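Local coordinates for ABC-type branched-chain amino acid transport systems periplasmic component-like protein (Thermomonospora curvata, PDB 4N03), which probably binds fatty acids outside the membrane and delivers them to an ABC transporter, as a substrate-binding protein of the leucine-binding family, at residues A[71-76]-A[332-337]; A[157-162]-A[248-253]; A[213-218]-A[236-241]. All blocks are in the same frame, centred on the assembly; numbering follows the deposited sequence.

Contact 1: residues A[71-76]-A[332-337]; sequences CGRTIE and KDLTRE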
loop_
_atom_site.group_PDB
_atom_site.type_symbol
_atom_site.label_atom_id
_atom_site.label_comp_id
_atom_site.label_asym_id
_atom_site.label_seq_id
_atom_site.Cartn_x
_atom_site.Cartn_y
_atom_site.Cartn_z
ATOM N N CYS A 71 26.146 8.601 5.408
ATOM C CA CYS A 71 26.865 9.576 6.243
ATOM C C CYS A 71 27.766 8.779 7.231
ATOM O O CYS A 71 27.971 9.205 8.355
ATOM C CB CYS A 71 25.813 10.575 6.910
ATOM S SG CYS A 71 26.076 12.302 6.387
ATOM N N GLY A 72 28.274 7.599 6.816
ATOM C CA GLY A 72 29.069 6.730 7.666
ATOM C C GLY A 72 28.354 6.069 8.832
ATOM O O GLY A 72 28.987 5.494 9.765
ATOM N N ARG A 73 27.022 6.105 8.795
ATOM C CA ARG A 73 26.206 5.572 9.835
ATOM C C ARG A 73 25.405 4.367 9.324
ATOM O O ARG A 73 24.886 4.348 8.206
ATOM C CB ARG A 73 25.245 6.654 10.336
ATOM C CG ARG A 73 25.973 7.780 11.076
ATOM C CD ARG A 73 25.049 8.967 11.308
ATOM N NE ARG A 73 25.660 10.038 12.063
ATOM C CZ ARG A 73 26.515 10.921 11.571
ATOM N NH1 ARG A 73 26.858 10.922 10.320
ATOM N NH2 ARG A 73 26.975 11.874 12.365
ATOM N N THR A 74 25.332 3.359 10.176
ATOM C CA THR A 74 24.585 2.140 9.868
ATOM C C THR A 74 23.100 2.356 10.131
ATOM O O THR A 74 22.749 2.887 11.144
ATOM C CB THR A 74 25.083 0.940 10.713
ATOM O OG1 THR A 74 24.775 1.135 12.098
ATOM C CG2 THR A 74 26.539 0.757 10.612
ATOM N N ILE A 75 22.281 1.851 9.232
ATOM C CA ILE A 75 20.828 1.924 9.412
ATOM C C ILE A 75 20.377 0.712 10.222
ATOM O O ILE A 75 20.718 -0.430 9.875
ATOM C CB ILE A 75 20.111 1.960 8.050
ATOM C CG1 ILE A 75 20.469 3.246 7.308
ATOM C CG2 ILE A 75 18.601 1.850 8.247
ATOM C CD1 ILE A 75 19.917 3.339 5.908
ATOM N N GLU A 76 19.650 0.947 11.311
ATOM C CA GLU A 76 19.058 -0.080 12.171
ATOM C C GLU A 76 17.549 0.133 12.187
ATOM O O GLU A 76 17.087 1.161 12.695
ATOM C CB GLU A 76 19.554 0.093 13.620
ATOM C CG GLU A 76 18.919 -0.810 14.685
ATOM C CD GLU A 76 19.291 -0.419 16.113
ATOM O OE1 GLU A 76 20.461 -0.048 16.349
ATOM O OE2 GLU A 76 18.424 -0.495 17.010
ATOM N N LYS A 332 24.435 18.042 5.920
ATOM C CA LYS A 332 24.886 17.939 7.293
ATOM C C LYS A 332 23.766 18.079 8.313
ATOM O O LYS A 332 23.932 18.668 9.390
ATOM C CB LYS A 332 26.039 18.896 7.543
ATOM C CG LYS A 332 27.251 18.540 6.704
ATOM C CD LYS A 332 28.524 18.983 7.387
ATOM C CE LYS A 332 29.718 18.630 6.536
ATOM N NZ LYS A 332 29.994 17.168 6.493
ATOM N N ASP A 333 22.637 17.453 7.980
ATOM C CA ASP A 333 21.404 17.694 8.735
ATOM C C ASP A 333 20.514 16.485 8.836
ATOM O O ASP A 333 19.473 16.394 8.168
ATOM C CB ASP A 333 20.670 18.894 8.115
ATOM C CG ASP A 333 19.546 19.429 8.960
ATOM O OD1 ASP A 333 19.409 19.061 10.142
ATOM O OD2 ASP A 333 18.797 20.269 8.431
ATOM N N LEU A 334 20.918 15.526 9.675
ATOM C CA LEU A 334 20.108 14.343 9.964
ATOM C C LEU A 334 19.175 14.590 11.145
ATOM O O LEU A 334 19.106 13.835 12.096
ATOM C CB LEU A 334 20.995 13.104 10.187
ATOM C CG LEU A 334 21.756 12.550 8.984
ATOM C CD1 LEU A 334 22.692 11.425 9.415
ATOM C CD2 LEU A 334 20.775 12.008 7.978
ATOM N N THR A 335 18.396 15.649 11.017
ATOM C CA THR A 335 17.303 16.007 11.915
ATOM C C THR A 335 16.021 15.730 11.196
ATOM O O THR A 335 15.978 15.485 10.001
ATOM C CB THR A 335 17.392 17.467 12.319
ATOM O OG1 THR A 335 17.186 18.284 11.156
ATOM C CG2 THR A 335 18.716 17.777 12.986
ATOM N N ARG A 336 14.921 15.793 11.950
ATOM C CA ARG A 336 13.628 15.581 11.324
ATOM C C ARG A 336 13.292 16.670 10.296
ATOM O O ARG A 336 12.793 16.363 9.234
ATOM C CB ARG A 336 12.555 15.462 12.388
ATOM C CG ARG A 336 12.746 14.118 13.100
ATOM C CD ARG A 336 11.568 13.780 13.939
ATOM N NE ARG A 336 11.761 12.506 14.590
ATOM C CZ ARG A 336 11.235 12.224 15.762
ATOM N NH1 ARG A 336 10.431 13.116 16.372
ATOM N NH2 ARG A 336 11.501 11.071 16.347
ATOM N N GLU A 337 13.667 17.922 10.568
ATOM C CA GLU A 337 13.491 19.000 9.596
ATOM C C GLU A 337 14.338 18.753 8.331
ATOM O O GLU A 337 13.899 18.856 7.189
ATOM C CB GLU A 337 13.850 20.347 10.240
ATOM C CG GLU A 337 13.792 21.558 9.328
ATOM C CD GLU A 337 14.178 22.844 10.039
ATOM O OE1 GLU A 337 15.274 23.366 9.749
ATOM O OE2 GLU A 337 13.393 23.330 10.880
#
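Leu334 meets Cys71 and Arg73 at the rim of the parallel four-stranded sheet of one lobe of this periplasmic-binding-protein fold, where the chain enters edge strand 74-81. A single methyl group does the touching from the 332-337 side. Leu334 CD1 lies 3.9 Å from Arg73 CD and 4.1 Å from Cys71 CB, so one branch of the leucine meets the arginine's aliphatic stem and the root of the cysteine together. Arg73 and Leu334 run past each other in opposite directions, each side chain starting towards the other's backbone. Arg73 is drawn out straight from CG to NE (chi2 168°, chi3 177°), which brings its guanidinium alongside the leucine's methyl end; the methyl stands oblique to that group and packs against the CD methylene.

The charged end has several partners. Arg73 NH2 bonds to Gln25 OE1, NE to the carbonyl of Thr30, and NH1 makes a salt bridge with Asp21 as well as a weak bond to Cys71 O. A buried charge is thus matched by partners that probably also restrict the rotation of the guanidinium. The nearby disulfide from Cys71 to Cys329 ties the turn before the strand covalently to helix 309-330, and that helix ends in a Schellman motif with Lys332 as its C-prime residue. Val23 touches both Cys71 and Leu334, adding the N-terminal segment to the apolar patch.

Leu334, the second residue of the short strand 333-334, is also the centre of an inverse gamma turn; Thr335, next along, N-caps helix 336-343 through a bond from Gly338 N to its OG1. The same hydroxyl lies 2.6 Å from Asp333 OD1, donating to it from above the carboxylate plane.

Contact 2: residues A[157-162]-A[248-253]; sequences QWLMDK and KQPILG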
loop_
_atom_site.group_PDB
_atom_site.type_symbol
_atom_site.label_atom_id
_atom_site.label_comp_id
_atom_site.label_asym_id
_atom_site.label_seq_id
_atom_site.Cartn_x
_atom_site.Cartn_y
_atom_site.Cartn_z
ATOM N N GLN A 157 -13.890 2.541 -14.296
ATOM C CA GLN A 157 -13.817 2.968 -15.690
ATOM C C GLN A 157 -13.314 1.825 -16.565
ATOM O O GLN A 157 -13.782 1.593 -17.669
ATOM C CB GLN A 157 -12.928 4.171 -15.843
ATOM C CG GLN A 157 -12.847 4.687 -17.285
ATOM C CD GLN A 157 -14.153 5.278 -17.767
ATOM O OE1 GLN A 157 -14.489 6.424 -17.440
ATOM N NE2 GLN A 157 -14.915 4.518 -18.512
ATOM N N TRP A 158 -12.331 1.060 -16.062
ATOM C CA TRP A 158 -11.822 -0.112 -16.769
ATOM C C TRP A 158 -12.877 -1.174 -16.948
ATOM O O TRP A 158 -13.038 -1.714 -18.035
ATOM C CB TRP A 158 -10.610 -0.671 -16.033
ATOM C CG TRP A 158 -10.010 -1.909 -16.621
ATOM C CD1 TRP A 158 -9.160 -1.992 -17.672
ATOM C CD2 TRP A 158 -10.231 -3.237 -16.165
ATOM N NE1 TRP A 158 -8.816 -3.304 -17.892
ATOM C CE2 TRP A 158 -9.481 -4.093 -17.004
ATOM C CE3 TRP A 158 -10.990 -3.788 -15.143
ATOM C CZ2 TRP A 158 -9.457 -5.471 -16.832
ATOM C CZ3 TRP A 158 -10.951 -5.184 -14.969
ATOM C CH2 TRP A 158 -10.191 -5.990 -15.813
ATOM N N LEU A 159 -13.647 -1.464 -15.897
ATOM C CA LEU A 159 -14.742 -2.426 -16.048
ATOM C C LEU A 159 -15.694 -2.042 -17.178
ATOM O O LEU A 159 -16.172 -2.870 -17.940
ATOM C CB LEU A 159 -15.534 -2.579 -14.755
ATOM C CG LEU A 159 -14.845 -3.244 -13.567
ATOM C CD1 LEU A 159 -15.709 -3.158 -12.332
ATOM C CD2 LEU A 159 -14.484 -4.688 -13.859
HETATM N N MSE A 160 -16.026 -0.729 -17.270
HETATM C CA MSE A 160 -16.910 -0.226 -18.322
HETATM C C MSE A 160 -16.261 -0.311 -19.694
HETATM O O MSE A 160 -16.877 -0.720 -20.678
HETATM C CB MSE A 160 -17.190 1.249 -18.107
HETATM C CG MSE A 160 -18.052 1.505 -16.908
HETATM SE SE MSE A 160 -19.937 1.419 -17.421
HETATM C CE MSE A 160 -19.683 3.026 -18.482
ATOM N N ASP A 161 -14.991 0.087 -19.751
ATOM C CA ASP A 161 -14.269 0.026 -21.017
ATOM C C ASP A 161 -14.147 -1.387 -21.544
ATOM O O ASP A 161 -14.187 -1.597 -22.763
ATOM C CB ASP A 161 -12.848 0.568 -20.852
ATOM C CG ASP A 161 -12.780 2.047 -20.639
ATOM O OD1 ASP A 161 -13.782 2.769 -20.791
ATOM O OD2 ASP A 161 -11.662 2.494 -20.283
ATOM N N LYS A 162 -14.054 -2.352 -20.645
ATOM C CA LYS A 162 -13.944 -3.754 -21.012
ATOM C C LYS A 162 -15.282 -4.460 -21.155
ATOM O O LYS A 162 -15.359 -5.660 -21.369
ATOM C CB LYS A 162 -13.013 -4.495 -20.053
ATOM C CG LYS A 162 -11.621 -3.916 -20.063
ATOM C CD LYS A 162 -10.993 -3.856 -21.463
ATOM C CE LYS A 162 -9.548 -3.411 -21.469
ATOM N NZ LYS A 162 -9.001 -3.255 -22.836
ATOM N N LYS A 248 -21.151 -15.243 -11.739
ATOM C CA LYS A 248 -20.190 -14.992 -12.810
ATOM C C LYS A 248 -19.708 -13.550 -12.891
ATOM O O LYS A 248 -18.898 -13.219 -13.737
ATOM C CB LYS A 248 -20.751 -15.415 -14.165
ATOM C CG LYS A 248 -21.193 -16.878 -14.237
ATOM C CD LYS A 248 -20.058 -17.858 -13.937
ATOM C CE LYS A 248 -20.490 -19.334 -13.931
ATOM N NZ LYS A 248 -19.281 -20.116 -13.591
ATOM N N GLN A 249 -20.136 -12.728 -11.954
ATOM C CA GLN A 249 -19.744 -11.317 -11.964
ATOM C C GLN A 249 -18.252 -11.172 -11.797
ATOM O O GLN A 249 -17.653 -11.890 -10.976
ATOM C CB GLN A 249 -20.436 -10.595 -10.820
ATOM C CG GLN A 249 -21.960 -10.496 -10.894
ATOM C CD GLN A 249 -22.714 -11.633 -10.256
ATOM O OE1 GLN A 249 -22.198 -12.748 -10.160
ATOM N NE2 GLN A 249 -23.911 -11.369 -9.779
ATOM N N PRO A 250 -17.631 -10.225 -12.451
ATOM C CA PRO A 250 -16.227 -9.961 -12.139
ATOM C C PRO A 250 -16.066 -9.426 -10.723
ATOM O O PRO A 250 -16.969 -8.735 -10.196
ATOM C CB PRO A 250 -15.863 -8.891 -13.169
ATOM C CG PRO A 250 -17.116 -8.137 -13.363
ATOM C CD PRO A 250 -18.182 -9.210 -13.361
ATOM N N ILE A 251 -14.913 -9.724 -10.127
ATOM C CA ILE A 251 -14.492 -9.206 -8.851
ATOM C C ILE A 251 -13.339 -8.269 -9.034
ATOM O O ILE A 251 -12.369 -8.621 -9.714
ATOM C CB ILE A 251 -14.129 -10.338 -7.853
ATOM C CG1 ILE A 251 -15.336 -11.235 -7.587
ATOM C CG2 ILE A 251 -13.623 -9.761 -6.567
ATOM C CD1 ILE A 251 -15.005 -12.560 -6.932
ATOM N N LEU A 252 -13.411 -7.073 -8.462
ATOM C CA LEU A 252 -12.354 -6.077 -8.504
ATOM C C LEU A 252 -11.983 -5.706 -7.100
ATOM O O LEU A 252 -12.823 -5.208 -6.344
ATOM C CB LEU A 252 -12.833 -4.838 -9.273
ATOM C CG LEU A 252 -11.859 -3.667 -9.339
ATOM C CD1 LEU A 252 -10.632 -4.034 -10.151
ATOM C CD2 LEU A 252 -12.563 -2.427 -9.843
ATOM N N GLY A 253 -10.742 -5.940 -6.702
ATOM C CA GLY A 253 -10.256 -5.657 -5.387
ATOM C C GLY A 253 -9.330 -4.485 -5.305
ATOM O O GLY A 253 -8.649 -4.151 -6.271
#
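A helix packs here on one face of the mixed sheet in the second lobe of the periplasmic-binding-protein fold: the last turn of helix 148-161 lies against inner strand 251-253 and the residues leading into it. Leu159 carries the helix side, and its two methyls divide the work. CD1 reaches Leu252 CD2 at 4.1 Å, while CD2 points to the prolyl ring and comes within 4.4 Å of Pro250 CG. The leucine fork therefore spans two residues on the same side of the strand, Pro250 and Leu252, whereas Ile251 between them turns its side chain to the other face.

The two leucines meet at a slant and leave their backbones differently. In Leu252, CG stands anti to the backbone N (chi1 177°); in Leu159 it is anti to the carbonyl carbon instead (chi1 -68°). Only carbon takes part in these touches, which are at ordinary packing distance, and Leu159 and Leu252 are both buried.

Next door on the helix, Lys162 CG sits over one face of Trp158, 3.6 Å from its plane and nearer the ring's edge than its centre. The indole also meets Phe276 of the adjoining strand edge-to-face and touches Val386 and Phe390 of strand 383-390. Leu159 packs further on Leu164 and Ile165, just after the helix. Strand 251-253 itself is bonded through its backbone to strand 225-229 at Ile226 and Leu228 and to strand 275-279 at Phe276, with helix 148-161 on one face of the sheet and helix 232-244, touching Ile251, on the other.

Contact 3: residues A[213-218]-A[236-241]; sequences SQVAAL and ASLAGI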
loop_
_atom_site.group_PDB
_atom_site.type_symbol
_atom_site.label_atom_id
_atom_site.label_comp_id
_atom_site.label_asym_id
_atom_site.label_seq_id
_atom_site.Cartn_x
_atom_site.Cartn_y
_atom_site.Cartn_z
ATOM N N SER A 213 -22.449 -14.553 4.096
ATOM C CA SER A 213 -23.605 -13.704 4.165
ATOM C C SER A 213 -23.486 -12.534 3.198
ATOM O O SER A 213 -24.478 -12.107 2.627
ATOM C CB SER A 213 -23.842 -13.219 5.581
ATOM O OG SER A 213 -22.773 -12.414 6.050
ATOM N N GLN A 214 -22.264 -12.047 2.988
ATOM C CA GLN A 214 -22.046 -10.992 2.010
ATOM C C GLN A 214 -22.342 -11.476 0.605
ATOM O O GLN A 214 -23.005 -10.780 -0.187
ATOM C CB GLN A 214 -20.629 -10.469 2.108
ATOM C CG GLN A 214 -20.356 -9.624 3.333
ATOM C CD GLN A 214 -20.342 -10.405 4.600
ATOM O OE1 GLN A 214 -20.003 -11.601 4.652
ATOM N NE2 GLN A 214 -20.731 -9.737 5.666
ATOM N N VAL A 215 -21.889 -12.690 0.286
ATOM C CA VAL A 215 -22.197 -13.260 -1.021
ATOM C C VAL A 215 -23.701 -13.427 -1.225
ATOM O O VAL A 215 -24.228 -13.130 -2.308
ATOM C CB VAL A 215 -21.417 -14.576 -1.219
ATOM C CG1 VAL A 215 -21.893 -15.305 -2.478
ATOM C CG2 VAL A 215 -19.912 -14.325 -1.317
ATOM N N ALA A 216 -24.394 -13.907 -0.198
ATOM C CA ALA A 216 -25.841 -14.058 -0.287
ATOM C C ALA A 216 -26.502 -12.699 -0.568
ATOM O O ALA A 216 -27.439 -12.592 -1.372
ATOM C CB ALA A 216 -26.418 -14.650 1.007
ATOM N N ALA A 217 -26.027 -11.659 0.113
ATOM C CA ALA A 217 -26.607 -10.341 -0.080
ATOM C C ALA A 217 -26.325 -9.806 -1.491
ATOM O O ALA A 217 -27.205 -9.224 -2.126
ATOM C CB ALA A 217 -26.081 -9.381 0.969
ATOM N N LEU A 218 -25.094 -9.991 -1.984
ATOM C CA LEU A 218 -24.746 -9.601 -3.338
ATOM C C LEU A 218 -25.637 -10.276 -4.383
ATOM O O LEU A 218 -26.060 -9.660 -5.364
ATOM C CB LEU A 218 -23.270 -9.906 -3.620
ATOM C CG LEU A 218 -22.285 -9.056 -2.836
ATOM C CD1 LEU A 218 -20.940 -9.719 -2.829
ATOM C CD2 LEU A 218 -22.171 -7.669 -3.431
ATOM N N ALA A 236 -10.256 -14.567 -0.485
ATOM C CA ALA A 236 -10.368 -16.003 -0.715
ATOM C C ALA A 236 -11.782 -16.464 -0.439
ATOM O O ALA A 236 -12.338 -17.280 -1.167
ATOM C CB ALA A 236 -9.362 -16.767 0.104
ATOM N N SER A 237 -12.352 -16.020 0.688
ATOM C CA SER A 237 -13.678 -16.456 1.103
ATOM C C SER A 237 -14.731 -15.965 0.098
ATOM O O SER A 237 -15.555 -16.706 -0.404
ATOM C CB SER A 237 -13.980 -15.961 2.507
ATOM O OG SER A 237 -15.268 -16.351 2.912
ATOM N N LEU A 238 -14.713 -14.665 -0.199
ATOM C CA LEU A 238 -15.709 -14.107 -1.088
ATOM C C LEU A 238 -15.650 -14.724 -2.480
ATOM O O LEU A 238 -16.663 -15.123 -3.049
ATOM C CB LEU A 238 -15.554 -12.586 -1.153
ATOM C CG LEU A 238 -16.625 -11.922 -2.024
ATOM C CD1 LEU A 238 -17.015 -10.567 -1.480
ATOM C CD2 LEU A 238 -16.094 -11.792 -3.431
ATOM N N ALA A 239 -14.436 -14.811 -3.040
ATOM C CA ALA A 239 -14.310 -15.326 -4.396
ATOM C C ALA A 239 -14.727 -16.778 -4.432
ATOM O O ALA A 239 -15.467 -17.203 -5.297
ATOM C CB ALA A 239 -12.872 -15.148 -4.916
ATOM N N GLY A 240 -14.228 -17.570 -3.480
ATOM C CA GLY A 240 -14.576 -18.984 -3.477
ATOM C C GLY A 240 -16.051 -19.228 -3.308
ATOM O O GLY A 240 -16.645 -20.024 -4.039
ATOM N N ILE A 241 -16.686 -18.552 -2.350
ATOM C CA ILE A 241 -18.100 -18.759 -2.147
ATOM C C ILE A 241 -18.900 -18.289 -3.377
ATOM O O ILE A 241 -19.817 -18.953 -3.838
ATOM C CB ILE A 241 -18.571 -18.127 -0.837
ATOM C CG1 ILE A 241 -17.886 -18.757 0.359
ATOM C CG2 ILE A 241 -20.073 -18.242 -0.706
ATOM C CD1 ILE A 241 -18.048 -17.924 1.610
#
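Val215 makes most of this contact, through both of its methyls. CG1 lies 3.9 Å from Ile241 CG2, and CG2 rests 3.8 Å from the carbonyl oxygen of Leu238 while also coming within 4.1 Å of Leu238 CG. One turn on, Leu218 CD1 meets Leu238 CD1 at 4.2 Å. These two distances to the Leu238 side chain hold for one of its two conformers. Val215 and Ile241 approach at an angle to each other. Ile241 offers its short branch: CG2 is anti to the backbone N, and the longer arm through CG1 takes the place beside that nitrogen (chi1 -62°). Leu238 starts out across the line to the other helix, but its end bends nearer.

The axes of segments 213-218 and 236-241 come within 9.6 Å and cross at -48°, and their helices, 212-220 and 232-244, flank the parallel part of the sheet on one face. Helix 232-244 links the parallel neighbours 225-229 and 251-253 as a beta-alpha-beta unit. Toward the sheet, Leu218 and Leu238 both touch Ile226, and Leu218 also touches Leu202. Met247 touches Val215, and Ser237 OG accepts a bond from Met211 N just ahead of helix 212-220.

Between the two segments, side chains meet by carbon-carbon packing alone, consistent with shape fit more than directed bonds setting their approach.

How the contacts relate
Contacts 2 and 3 belong to the same lobe and touch directly: their centres are about 17 Å apart, and Ile251 CD1 of strand 251-253 packs 3.8 Å from Ala239 CA of helix 232-244. Strand 251-253 thus serves both contacts. Contact 1 is remote, centre to centre about 46 Å from contact 2 and about 49 Å from contact 3, on the opposite side of the chain's centre in the other lobe. Palmitic acid is bound between the lobes. The side chain of Leu252 lies about 13 Å from it, consistent with a packing rather than a ligand-binding role.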